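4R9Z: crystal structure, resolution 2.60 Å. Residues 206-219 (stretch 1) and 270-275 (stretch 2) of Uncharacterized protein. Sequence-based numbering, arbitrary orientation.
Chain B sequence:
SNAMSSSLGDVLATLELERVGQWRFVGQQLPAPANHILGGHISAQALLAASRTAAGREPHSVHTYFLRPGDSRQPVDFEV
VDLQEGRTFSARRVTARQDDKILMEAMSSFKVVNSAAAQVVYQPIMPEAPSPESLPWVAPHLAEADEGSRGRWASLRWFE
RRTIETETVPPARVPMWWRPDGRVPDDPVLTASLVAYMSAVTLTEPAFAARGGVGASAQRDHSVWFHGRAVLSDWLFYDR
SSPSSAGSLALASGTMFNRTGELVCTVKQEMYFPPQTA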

# COMPACT_ATOMS: atom_id res chain seq x y z
N PRO B 206 13.52 11.52 -4.47
CA PRO B 206 14.55 10.55 -4.07
C PRO B 206 14.82 9.50 -5.15
O PRO B 206 15.94 9.12 -5.34
CB PRO B 206 13.99 9.91 -2.81
CG PRO B 206 12.60 10.22 -2.77
CD PRO B 206 12.49 11.56 -3.34
N ALA B 207 13.80 9.03 -5.82
CA ALA B 207 13.95 8.09 -6.92
C ALA B 207 14.65 8.64 -8.11
O ALA B 207 15.42 7.98 -8.73
CB ALA B 207 12.59 7.56 -7.31
N PHE B 208 14.33 9.86 -8.46
CA PHE B 208 15.01 10.54 -9.52
C PHE B 208 16.47 10.73 -9.17
O PHE B 208 17.33 10.63 -9.99
CB PHE B 208 14.37 11.88 -9.76
CG PHE B 208 14.81 12.52 -11.03
CD1 PHE B 208 14.58 11.91 -12.23
CD2 PHE B 208 15.46 13.72 -11.02
CE1 PHE B 208 14.99 12.49 -13.41
CE2 PHE B 208 15.86 14.31 -12.19
CZ PHE B 208 15.63 13.70 -13.38
N ALA B 209 16.73 11.04 -7.94
CA ALA B 209 18.12 11.16 -7.50
C ALA B 209 18.89 9.84 -7.62
O ALA B 209 20.00 9.81 -8.16
CB ALA B 209 18.18 11.67 -6.07
N ALA B 210 18.31 8.76 -7.10
CA ALA B 210 18.97 7.45 -7.11
C ALA B 210 19.37 6.97 -8.50
O ALA B 210 20.35 6.25 -8.65
CB ALA B 210 18.07 6.42 -6.45
N ARG B 211 18.61 7.37 -9.52
CA ARG B 211 18.88 6.95 -10.89
C ARG B 211 20.00 7.71 -11.57
O ARG B 211 20.57 7.24 -12.56
CB ARG B 211 17.63 7.10 -11.74
CG ARG B 211 16.73 5.90 -11.75
CD ARG B 211 15.62 6.10 -12.76
NE ARG B 211 15.39 4.90 -13.57
CZ ARG B 211 14.93 3.75 -13.08
NH1 ARG B 211 14.64 3.62 -11.79
NH2 ARG B 211 14.75 2.72 -13.90
N GLY B 212 20.31 8.89 -11.05
CA GLY B 212 21.26 9.77 -11.71
C GLY B 212 20.49 10.83 -12.45
O GLY B 212 21.07 11.72 -13.08
N GLY B 213 19.17 10.73 -12.39
CA GLY B 213 18.29 11.77 -12.90
C GLY B 213 18.02 11.78 -14.39
O GLY B 213 18.08 10.74 -15.05
N VAL B 214 17.74 12.98 -14.90
CA VAL B 214 17.38 13.27 -16.30
C VAL B 214 16.56 12.13 -16.95
O VAL B 214 16.95 11.53 -17.95
CB VAL B 214 18.67 13.63 -17.14
CG1 VAL B 214 19.67 12.46 -17.25
CG2 VAL B 214 18.30 14.21 -18.51
N GLY B 215 15.41 11.85 -16.34
CA GLY B 215 14.58 10.74 -16.77
C GLY B 215 13.12 11.01 -16.47
O GLY B 215 12.75 11.30 -15.34
N ALA B 216 12.29 10.89 -17.50
CA ALA B 216 10.85 11.05 -17.34
C ALA B 216 10.24 9.86 -16.59
O ALA B 216 10.66 8.72 -16.78
CB ALA B 216 10.18 11.22 -18.69
N SER B 217 9.27 10.15 -15.73
CA SER B 217 8.69 9.14 -14.87
C SER B 217 7.17 9.28 -14.80
O SER B 217 6.62 10.34 -15.09
CB SER B 217 9.29 9.22 -13.46
OG SER B 217 8.79 10.34 -12.75
N ALA B 218 6.51 8.20 -14.39
CA ALA B 218 5.08 8.25 -14.10
C ALA B 218 4.82 7.50 -12.81
O ALA B 218 5.36 6.41 -12.59
CB ALA B 218 4.28 7.65 -15.25
N GLN B 219 4.01 8.08 -11.94
CA GLN B 219 3.66 7.42 -10.70
C GLN B 219 2.66 6.31 -11.02
O GLN B 219 1.75 6.51 -11.81
CB GLN B 219 3.08 8.41 -9.69
CG GLN B 219 3.89 9.69 -9.60
CD GLN B 219 3.59 10.50 -8.36
OE1 GLN B 219 2.45 10.59 -7.92
NE2 GLN B 219 4.63 11.09 -7.77
N GLU B 270 5.17 3.65 -5.73
CA GLU B 270 5.84 2.96 -6.81
C GLU B 270 5.68 3.78 -8.08
O GLU B 270 4.59 4.26 -8.39
CB GLU B 270 5.26 1.55 -6.99
CG GLU B 270 5.96 0.68 -8.02
CD GLU B 270 5.35 -0.71 -8.13
OE1 GLU B 270 4.10 -0.81 -8.14
OE2 GLU B 270 6.12 -1.69 -8.19
N MET B 271 6.78 3.97 -8.80
CA MET B 271 6.74 4.77 -10.02
C MET B 271 7.47 4.11 -11.18
O MET B 271 8.43 3.36 -10.99
CB MET B 271 7.31 6.17 -9.75
CG MET B 271 8.79 6.21 -9.44
SD MET B 271 9.23 7.67 -8.48
CE MET B 271 8.65 7.20 -6.85
N TYR B 272 7.00 4.41 -12.39
CA TYR B 272 7.52 3.83 -13.63
C TYR B 272 8.50 4.75 -14.35
O TYR B 272 8.22 5.94 -14.56
CB TYR B 272 6.35 3.49 -14.55
CG TYR B 272 6.73 2.96 -15.92
CD1 TYR B 272 7.45 1.79 -16.07
CD2 TYR B 272 6.33 3.63 -17.08
CE1 TYR B 272 7.79 1.30 -17.32
CE2 TYR B 272 6.66 3.16 -18.34
CZ TYR B 272 7.39 1.99 -18.46
OH TYR B 272 7.71 1.51 -19.71
N PHE B 273 9.67 4.22 -14.69
CA PHE B 273 10.64 4.92 -15.53
C PHE B 273 10.82 4.24 -16.88
O PHE B 273 11.46 3.19 -16.97
CB PHE B 273 12.00 5.01 -14.84
CG PHE B 273 12.04 6.00 -13.71
CD1 PHE B 273 11.71 5.61 -12.42
CD2 PHE B 273 12.41 7.31 -13.94
CE1 PHE B 273 11.75 6.52 -11.38
CE2 PHE B 273 12.46 8.22 -12.90
CZ PHE B 273 12.12 7.83 -11.62
N PRO B 274 10.27 4.83 -17.95
CA PRO B 274 10.42 4.28 -19.30
C PRO B 274 11.88 4.23 -19.74
O PRO B 274 12.58 5.23 -19.61
CB PRO B 274 9.63 5.26 -20.18
CG PRO B 274 8.71 5.97 -19.25
CD PRO B 274 9.40 6.02 -17.92
N PRO B 275 12.32 3.09 -20.28
CA PRO B 275 13.66 3.00 -20.87
C PRO B 275 13.75 3.76 -22.19
O PRO B 275 14.69 4.54 -22.37
CB PRO B 275 13.85 1.49 -21.09
CG PRO B 275 12.84 0.83 -20.19
CD PRO B 275 11.68 1.77 -20.16

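A recurring principle of protein architecture is that a short piece of β-sheet fixes the register of two distant segments, while one aromatic ring placed just beyond the pairing gathers the side chains around it. Residues 206-219 and 270-275 of this chain offer a compact example. The first stretch carries the last turns of a helix, a glycine-rich loop and the start of a strand; the second is the end of a strand followed by Phe273 and two prolines. Together they bury 541 Å², counting both sides, and no two touching residues lie fewer than 51 positions apart in sequence.

The backbone bonding is antiparallel and economical. Ala218 and Tyr272 form a hydrogen-bonded pair, with Ala218 N donating to Tyr272 O at 2.8 Å and Tyr272 N donating to Ala218 O at 2.6 Å. Both bonds are close to straight, with angles at hydrogen of 161° and 164°, so each amide points almost directly at its acceptor. The next pair, Gln219 and Met271, is of the non-hydrogen-bonded kind, and its CA atoms approach to 4.1 Å, against 5.1 Å for Ala218 and Tyr272. Side chains alternate accordingly: those of Ala218 and Tyr272 occupy one face of the sheet, those of Gln219 and Met271 the other. Beyond the bonded pair, Ser217 CA lies 3.2 Å from Tyr272 O in a CA-H...O contact, a weaker supplement to the bond that this carbonyl already accepts. The chain between helix and strand is turned by Gly212, whose positive phi closes the helix in a Schellman motif; Gly212 N returns to Ala209 O at 3.0 Å. At these backbone angles a side chain would be jammed against the preceding carbonyl oxygen, which calls for glycine.

The aromatic contacts centre on Phe273, which has the largest area covered by the partner stretch. Its ring is sandwiched. Over one face of the Phe273 ring lies the guanidinium of Arg211, the planes at 4° and the centres 4.3 Å apart; a flat, delocalised cation can thus rest on the π cloud while Arg211 NH1 and NH2 keep hydrogen bonds elsewhere in the structure. Arg211 CD joins the same face, 3.6 Å from the centroid of the Phe273 ring and only 12° off the normal, a CH-π contact made by the aliphatic part of the chain. Over the opposite face, Ser217 CB makes a second CH-π contact at 3.7 Å from the centroid of the Phe273 ring, 25° off the normal.

Apolar packing completes the surround. Ala207 CB sits near the plane of the Phe273 ring, 4.3 Å from its CE1, and also touches Met271 SD at 3.6 Å, so this small helical side chain links the strand's thioether to the aromatic ring. Phe208 CD1 meets Phe273 CE2 at 4.3 Å, edge to edge.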